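Local coordinates for protein SidF, inhibitor of growth family, member 3 (Legionella pneumophila subsp. pneumophila, PDB 4FYE) that dephosphorylates phosphoinositide lipids as a Legionella phosphatase, probably acting on the 3-phosphate of polyphosphorylated species, at residues K87-K92 with S163-K168; K212-L217 with L239-S244; G271-Y276 with E378-M383. The protein carries 1 engineered substitution. One frame throughout, in Å; residues are numbered along the deposited sequence.

Interaction 1 (K87-K92 with S163-K168); sequences KSLIDK and SGHKLK
A tight helix-to-helix turn, built round an ST turn at Ser-163, sets His-165 against Leu-89 and Ser-163 beside Ile-90 near the C-terminal end of helix 71-92. Helix 136-163 ends at Ser-163, Gly-164 takes a positive phi of 71°, easily adopted without a side chain, and Lys-166 occupies the N-cap position of helix 167-180. The ST turn is closed by the backbone N of His-165, which gives its hydrogen to Ser-163 OG at 3.1 Å.

Between the segments no hydrogen bond forms and the contact is mainly van der Waals. One face of the His-165 imidazole lies under Leu-89, with Leu-89 CB 3.9 Å from the ring centroid in a CH-pi contact that is displaced toward the rim. The CD2 branch of the leucine follows the same ring, reaching His-165 CD2 at 3.6 Å. Leucine suits this place because its side chain also packs on Ala-169, Leu-170 and Glu-173 of helix 167-180. Ile-90 serves the other part of the turn: its CG2 methyl lies 3.9 Å from Ser-163 CB, while the side chain as a whole touches helix 98-119 at Arg-101 and Lys-102.

Histidine is apt because its ring offers a flat pi face that can take C-H groups from the leucine and a polar edge to the turn. Its CG stands beside its own backbone N (chi1 -73°), which turns the ring's ND1 edge back toward Ser-163. There His-165 ND1 donates to Ser-163 O at 3.1 Å with an N-H...O angle of 155°, a bond that restrains the ring's rotation; the oxygen lies almost in the ring plane, whereas the nitrogen approaches from above the carbonyl plane.

Interaction 2 (K212-L217 with L239-S244); sequences KRQQRL and LVLGNS
Gln-214 and Leu-241 mark the closest backbone approach, with CA atoms 6.6 Å apart, where the short helix 212-216 faces an irregular segment and no hydrogen bond joins the two. Leu-241 points toward the helix and presents its CD1 methyl, which lies 4.1 Å from Gln-214 CA and 3.7 Å from Leu-217 CB. The two leucine side chains cross at about a right angle, with Leu-217 CD1 3.8 Å from Leu-241 CD1. Just past the polar helix, Leu-217 supplies the apolar side chain on which Leu-241 packs, and itself rests on Ile-296 and Phe-510.

Gln-214 runs extended beyond CG (chi2 163°), carrying its amide to Gly-242, where NE2 is 3.7 Å from Gly-242 CA. Gly-242 has a phi of 106°, and with a psi of 147° a beta-carbon would jam against the preceding carbonyl oxygen. The amide suits its place by bonding at both ends: OE1 accepts from Thr-211 N and NE2 donates to Glu-300.

Helix 284-311 backs both segments, Ile-296 touching Gln-214 and Val-301 touching Asn-243; helix 482-514 meets Leu-217, and segment 239-244 leads into strand 247-254.

Interaction 3 (G271-Y276 with E378-M383); sequences GARMPY and EYVRQM
Buried van der Waals packing joins Arg-273 and Met-274, in the loop between strand 260-268 and helix 284-311, to Val-380 and Tyr-379 of helix 373-387. The CG1 methyl of Val-380 lies over one face of the Arg-273 guanidinium, toward its rim, at 3.8 Å from Arg-273 NE. Its other methyl, CG2, meets the aliphatic part of the arginine, 3.9 Å from Arg-273 CD. Val-380 CG1 is anti to its backbone N (chi1 162°) and CG2 lies beside that N, which spreads the two methyls along the bent arginine. Beta-branching therefore suits a residue that touches both NE and CD.

Met-274 turns toward Tyr-379 in a Met-aromatic contact. Its SD lies 5.2 Å from the centroid of the Tyr-379 ring, at 48° from the normal; methionine suits the place because a flexible thioether can lie obliquely by a ring.

Arg-273 NH2 forms a salt bridge with Glu-356, NH1 a hydrogen bond with Gln-298, and Tyr-358 adds a cation-pi contact. Val-380 thus offers Arg-273 apolar contact while its charge is met by strand 353-360 and Gln-298, and this pairing probably offsets the cost of burying the guanidinium.

How the interactions relate
Interactions 2 and 3 are neighbours, with centres about 14 Å apart, and they touch: Asn-243 OD1 lies 3.7 Å from Arg-273 CG. Helix 284-311 ties them together, since the Asn-297 side chain accepts from Gly-242 N and donates to Arg-273 O. Interaction 1 stands apart in a helical region, its centre about 32 Å from the centre of the chain, against 14 Å for interaction 3; its nearest atoms are about 12 Å from interaction 2 and 11 Å from interaction 3. Interaction 3 borders the loop at Lys-647, through Ala-272 and Tyr-276; that loop follows strand 641-645, and its sequence is consistent with the phosphatase loop of CX5R enzymes. Interactions 1 and 2 are structural packing.

Interaction 1 (K87-K92 with S163-K168)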
# COMPACT_ATOMS: atom_id res chain seq x y z
N LYS A 87 -18.68 10.49 21.92
CA LYS A 87 -18.94 11.86 22.39
C LYS A 87 -19.25 12.73 21.19
O LYS A 87 -20.10 13.66 21.24
CB LYS A 87 -17.75 12.40 23.16
CG LYS A 87 -17.71 11.91 24.59
CD LYS A 87 -16.60 12.57 25.38
CE LYS A 87 -16.66 12.05 26.79
NZ LYS A 87 -15.80 12.86 27.67
N SER A 88 -18.58 12.38 20.10
CA SER A 88 -18.77 13.06 18.83
C SER A 88 -20.23 12.86 18.38
O SER A 88 -20.89 13.83 18.02
CB SER A 88 -17.77 12.56 17.80
OG SER A 88 -17.89 13.29 16.60
N LEU A 89 -20.74 11.63 18.48
CA LEU A 89 -22.13 11.32 18.10
C LEU A 89 -23.17 12.01 18.93
O LEU A 89 -24.11 12.59 18.37
CB LEU A 89 -22.42 9.82 18.05
CG LEU A 89 -22.62 9.16 16.68
CD1 LEU A 89 -21.98 9.93 15.54
CD2 LEU A 89 -22.23 7.69 16.65
N ILE A 90 -23.01 11.98 20.26
CA ILE A 90 -23.99 12.71 21.10
C ILE A 90 -23.91 14.23 20.97
O ILE A 90 -24.89 14.92 21.22
CB ILE A 90 -24.10 12.22 22.59
CG1 ILE A 90 -22.89 12.58 23.43
CG2 ILE A 90 -24.33 10.70 22.67
CD1 ILE A 90 -22.48 11.43 24.34
N ASP A 91 -22.75 14.75 20.55
CA ASP A 91 -22.57 16.19 20.30
C ASP A 91 -23.27 16.63 19.02
O ASP A 91 -23.89 17.69 18.98
CB ASP A 91 -21.10 16.62 20.26
CG ASP A 91 -20.51 16.95 21.65
OD1 ASP A 91 -21.13 16.63 22.70
OD2 ASP A 91 -19.39 17.52 21.68
N LYS A 92 -23.19 15.82 17.98
CA LYS A 92 -23.83 16.24 16.75
C LYS A 92 -25.28 15.76 16.64
O LYS A 92 -25.91 16.02 15.62
CB LYS A 92 -22.97 15.88 15.52
CG LYS A 92 -23.20 14.50 14.95
CD LYS A 92 -22.39 14.29 13.68
CE LYS A 92 -20.91 14.49 13.95
NZ LYS A 92 -20.14 13.80 12.89
N SER A 163 -25.59 6.07 25.09
CA SER A 163 -25.35 7.15 24.13
C SER A 163 -26.55 7.33 23.21
O SER A 163 -26.71 8.38 22.60
CB SER A 163 -24.10 6.90 23.35
OG SER A 163 -24.40 6.13 22.20
N GLY A 164 -27.43 6.32 23.19
CA GLY A 164 -28.57 6.26 22.28
C GLY A 164 -28.18 5.99 20.82
O GLY A 164 -28.98 6.22 19.92
N HIS A 165 -26.96 5.50 20.57
CA HIS A 165 -26.58 5.20 19.19
C HIS A 165 -26.34 3.75 18.98
O HIS A 165 -26.11 3.00 19.92
CB HIS A 165 -25.40 6.04 18.76
CG HIS A 165 -25.76 7.48 18.51
ND1 HIS A 165 -26.26 8.29 19.49
CD2 HIS A 165 -25.73 8.25 17.34
CE1 HIS A 165 -26.53 9.51 18.96
NE2 HIS A 165 -26.17 9.49 17.66
N LYS A 166 -26.42 3.32 17.73
CA LYS A 166 -26.21 1.89 17.50
C LYS A 166 -24.73 1.54 17.25
O LYS A 166 -23.90 2.37 16.81
CB LYS A 166 -27.14 1.37 16.40
CG LYS A 166 -28.60 1.34 16.82
CD LYS A 166 -29.54 1.28 15.62
CE LYS A 166 -30.78 0.46 15.95
NZ LYS A 166 -30.35 -0.92 16.32
N LEU A 167 -24.40 0.30 17.54
CA LEU A 167 -23.05 -0.20 17.38
C LEU A 167 -22.46 0.28 16.07
O LEU A 167 -21.41 0.94 16.09
CB LEU A 167 -23.06 -1.74 17.45
CG LEU A 167 -22.55 -2.50 18.67
CD1 LEU A 167 -21.02 -2.54 18.64
CD2 LEU A 167 -23.09 -1.96 19.99
N LYS A 168 -23.16 0.00 14.96
CA LYS A 168 -22.73 0.40 13.59
C LYS A 168 -22.46 1.88 13.42
O LYS A 168 -21.60 2.28 12.68
CB LYS A 168 -23.72 -0.08 12.51
CG LYS A 168 -23.33 -1.44 11.93
CD LYS A 168 -23.68 -1.57 10.45
CE LYS A 168 -25.01 -2.28 10.23
NZ LYS A 168 -25.15 -3.49 11.10

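Interaction 2 (K212-L217 with L239-S244)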
# COMPACT_ATOMS: atom_id res chain seq x y z
N LYS A 212 -11.28 17.44 -7.89
CA LYS A 212 -12.32 18.43 -7.93
C LYS A 212 -13.66 17.76 -8.22
O LYS A 212 -14.66 18.11 -7.63
CB LYS A 212 -12.00 19.58 -8.90
CG LYS A 212 -10.77 20.33 -8.45
CD LYS A 212 -10.87 21.83 -8.64
CE LYS A 212 -9.52 22.51 -8.50
NZ LYS A 212 -9.44 23.77 -9.35
N ARG A 213 -13.66 16.81 -9.14
CA ARG A 213 -14.87 16.07 -9.43
C ARG A 213 -15.48 15.47 -8.16
O ARG A 213 -16.65 15.65 -7.90
CB ARG A 213 -14.57 14.96 -10.42
CG ARG A 213 -15.79 14.26 -10.95
CD ARG A 213 -15.39 12.89 -11.44
NE ARG A 213 -14.49 13.03 -12.56
CZ ARG A 213 -14.89 13.28 -13.80
NH1 ARG A 213 -16.19 13.41 -14.07
NH2 ARG A 213 -14.00 13.38 -14.78
N GLN A 214 -14.69 14.77 -7.35
CA GLN A 214 -15.20 14.28 -6.06
C GLN A 214 -15.72 15.44 -5.20
O GLN A 214 -16.77 15.36 -4.59
CB GLN A 214 -14.10 13.51 -5.30
CG GLN A 214 -13.79 12.12 -5.82
CD GLN A 214 -12.45 11.61 -5.29
OE1 GLN A 214 -11.55 12.41 -5.01
NE2 GLN A 214 -12.29 10.28 -5.23
N GLN A 215 -14.96 16.52 -5.17
CA GLN A 215 -15.26 17.64 -4.32
C GLN A 215 -16.68 18.14 -4.59
O GLN A 215 -17.44 18.33 -3.64
CB GLN A 215 -14.18 18.72 -4.48
CG GLN A 215 -13.91 19.61 -3.25
CD GLN A 215 -13.71 18.86 -1.91
OE1 GLN A 215 -12.58 18.75 -1.41
NE2 GLN A 215 -14.81 18.38 -1.30
N ARG A 216 -17.08 18.29 -5.85
CA ARG A 216 -18.43 18.79 -6.12
C ARG A 216 -19.57 17.73 -6.09
O ARG A 216 -20.73 18.10 -5.92
CB ARG A 216 -18.46 19.61 -7.40
CG ARG A 216 -18.38 18.76 -8.64
CD ARG A 216 -18.42 19.57 -9.92
NE ARG A 216 -17.64 18.93 -10.97
CZ ARG A 216 -18.07 17.91 -11.72
NH1 ARG A 216 -19.30 17.38 -11.55
NH2 ARG A 216 -17.25 17.42 -12.65
N LEU A 217 -19.25 16.45 -6.27
CA LEU A 217 -20.25 15.40 -6.00
C LEU A 217 -20.39 15.16 -4.51
O LEU A 217 -20.73 14.07 -4.10
CB LEU A 217 -19.94 14.07 -6.71
CG LEU A 217 -19.65 13.95 -8.22
CD1 LEU A 217 -18.78 12.73 -8.46
CD2 LEU A 217 -20.88 13.86 -9.11
N LEU A 239 -22.81 5.01 -0.42
CA LEU A 239 -21.89 5.42 -1.51
C LEU A 239 -21.14 6.74 -1.27
O LEU A 239 -21.33 7.72 -1.99
CB LEU A 239 -22.59 5.45 -2.88
CG LEU A 239 -22.61 4.13 -3.65
CD1 LEU A 239 -23.76 3.26 -3.17
CD2 LEU A 239 -22.73 4.32 -5.16
N VAL A 240 -20.28 6.75 -0.26
CA VAL A 240 -19.33 7.82 -0.05
C VAL A 240 -18.23 7.75 -1.13
O VAL A 240 -17.89 6.66 -1.65
CB VAL A 240 -18.68 7.75 1.35
CG1 VAL A 240 -18.31 9.16 1.82
CG2 VAL A 240 -19.62 7.06 2.35
N LEU A 241 -17.69 8.91 -1.47
CA LEU A 241 -16.57 8.97 -2.39
C LEU A 241 -15.26 9.13 -1.66
O LEU A 241 -15.22 9.57 -0.50
CB LEU A 241 -16.71 10.14 -3.34
CG LEU A 241 -18.00 10.21 -4.13
CD1 LEU A 241 -17.93 11.46 -5.02
CD2 LEU A 241 -18.19 8.95 -4.97
N GLY A 242 -14.18 8.80 -2.38
CA GLY A 242 -12.85 8.94 -1.84
C GLY A 242 -12.20 7.62 -1.47
O GLY A 242 -12.88 6.66 -1.09
N ASN A 243 -10.88 7.60 -1.63
CA ASN A 243 -10.04 6.51 -1.14
C ASN A 243 -9.77 6.54 0.39
O ASN A 243 -9.93 7.56 1.08
CB ASN A 243 -8.70 6.53 -1.89
CG ASN A 243 -8.83 5.95 -3.28
OD1 ASN A 243 -9.36 4.85 -3.43
ND2 ASN A 243 -8.38 6.70 -4.30
N SER A 244 -9.36 5.41 0.92
CA SER A 244 -8.90 5.46 2.29
C SER A 244 -7.87 4.39 2.56
O SER A 244 -7.64 3.47 1.73
CB SER A 244 -10.05 5.51 3.36
OG SER A 244 -10.90 4.36 3.34

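Interaction 3 (G271-Y276 with E378-M383)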
# COMPACT_ATOMS: atom_id res chain seq x y z
N GLY A 271 -6.84 0.92 -0.27
CA GLY A 271 -7.56 -0.29 0.06
C GLY A 271 -8.55 -0.34 -1.07
O GLY A 271 -8.29 0.26 -2.10
N ALA A 272 -9.63 -1.08 -0.94
CA ALA A 272 -10.52 -1.19 -2.07
C ALA A 272 -10.91 0.21 -2.50
O ALA A 272 -11.21 1.08 -1.68
CB ALA A 272 -11.74 -2.01 -1.71
N ARG A 273 -10.89 0.42 -3.81
CA ARG A 273 -11.13 1.72 -4.41
C ARG A 273 -12.61 1.86 -4.52
O ARG A 273 -13.13 2.85 -5.02
CB ARG A 273 -10.57 1.75 -5.82
CG ARG A 273 -9.12 2.15 -5.90
CD ARG A 273 -8.45 1.46 -7.07
NE ARG A 273 -7.23 0.81 -6.65
CZ ARG A 273 -6.05 1.03 -7.19
NH1 ARG A 273 -5.94 1.89 -8.19
NH2 ARG A 273 -4.99 0.39 -6.74
N MET A 274 -13.31 0.83 -4.09
CA MET A 274 -14.69 0.77 -4.28
C MET A 274 -15.31 0.58 -2.96
O MET A 274 -14.76 -0.10 -2.12
CB MET A 274 -15.00 -0.38 -5.16
CG MET A 274 -14.41 -1.64 -4.67
SD MET A 274 -15.53 -2.87 -5.36
CE MET A 274 -14.66 -3.04 -6.91
N PRO A 275 -16.47 1.20 -2.78
CA PRO A 275 -17.15 1.02 -1.52
C PRO A 275 -17.82 -0.37 -1.47
O PRO A 275 -18.98 -0.57 -1.86
CB PRO A 275 -18.16 2.17 -1.49
CG PRO A 275 -18.18 2.76 -2.88
CD PRO A 275 -17.28 1.96 -3.75
N TYR A 276 -17.02 -1.32 -1.03
CA TYR A 276 -17.42 -2.69 -0.73
C TYR A 276 -18.80 -2.93 -0.08
O TYR A 276 -19.60 -3.72 -0.59
CB TYR A 276 -16.34 -3.32 0.18
CG TYR A 276 -15.79 -2.47 1.35
CD1 TYR A 276 -16.31 -1.18 1.67
CD2 TYR A 276 -14.77 -2.97 2.16
CE1 TYR A 276 -15.79 -0.44 2.74
CE2 TYR A 276 -14.25 -2.24 3.21
CZ TYR A 276 -14.76 -0.99 3.50
OH TYR A 276 -14.21 -0.31 4.56
N GLU A 378 -12.21 -7.40 -10.34
CA GLU A 378 -12.77 -7.07 -11.65
C GLU A 378 -12.99 -5.57 -11.93
O GLU A 378 -12.59 -5.10 -12.99
CB GLU A 378 -14.00 -7.88 -11.94
CG GLU A 378 -13.72 -8.91 -13.00
CD GLU A 378 -14.85 -9.92 -13.18
OE1 GLU A 378 -16.01 -9.52 -13.50
OE2 GLU A 378 -14.56 -11.13 -13.02
N TYR A 379 -13.52 -4.82 -10.97
CA TYR A 379 -13.81 -3.41 -11.18
C TYR A 379 -12.57 -2.55 -11.26
O TYR A 379 -12.53 -1.53 -11.97
CB TYR A 379 -14.68 -2.88 -10.07
CG TYR A 379 -16.10 -3.39 -10.08
CD1 TYR A 379 -16.46 -4.52 -10.83
CD2 TYR A 379 -17.09 -2.76 -9.35
CE1 TYR A 379 -17.76 -4.98 -10.87
CE2 TYR A 379 -18.37 -3.27 -9.34
CZ TYR A 379 -18.68 -4.36 -10.11
OH TYR A 379 -19.92 -4.81 -10.16
N VAL A 380 -11.55 -2.94 -10.51
CA VAL A 380 -10.39 -2.09 -10.37
C VAL A 380 -9.58 -2.33 -11.61
O VAL A 380 -9.18 -1.37 -12.30
CB VAL A 380 -9.61 -2.40 -9.06
CG1 VAL A 380 -8.21 -1.84 -9.13
CG2 VAL A 380 -10.34 -1.86 -7.82
N ARG A 381 -9.40 -3.60 -11.96
CA ARG A 381 -8.69 -3.95 -13.19
C ARG A 381 -9.32 -3.32 -14.46
O ARG A 381 -8.63 -2.87 -15.34
CB ARG A 381 -8.49 -5.47 -13.26
CG ARG A 381 -8.82 -6.13 -14.58
CD ARG A 381 -7.68 -6.05 -15.55
NE ARG A 381 -8.16 -5.65 -16.87
CZ ARG A 381 -9.43 -5.59 -17.30
NH1 ARG A 381 -10.45 -5.94 -16.52
NH2 ARG A 381 -9.69 -5.19 -18.53
N GLN A 382 -10.63 -3.19 -14.49
CA GLN A 382 -11.30 -2.58 -15.64
C GLN A 382 -11.10 -1.05 -15.68
O GLN A 382 -10.82 -0.46 -16.75
CB GLN A 382 -12.77 -2.99 -15.58
CG GLN A 382 -13.75 -2.18 -16.40
CD GLN A 382 -15.15 -2.80 -16.45
OE1 GLN A 382 -15.84 -2.66 -17.47
NE2 GLN A 382 -15.55 -3.52 -15.38
N MET A 383 -11.23 -0.40 -14.52
CA MET A 383 -11.03 1.05 -14.44
C MET A 383 -9.53 1.48 -14.65
O MET A 383 -9.24 2.45 -15.34
CB MET A 383 -11.68 1.66 -13.18
CG MET A 383 -13.11 1.20 -12.90
SD MET A 383 -14.40 1.48 -14.18
CE MET A 383 -13.83 0.51 -15.53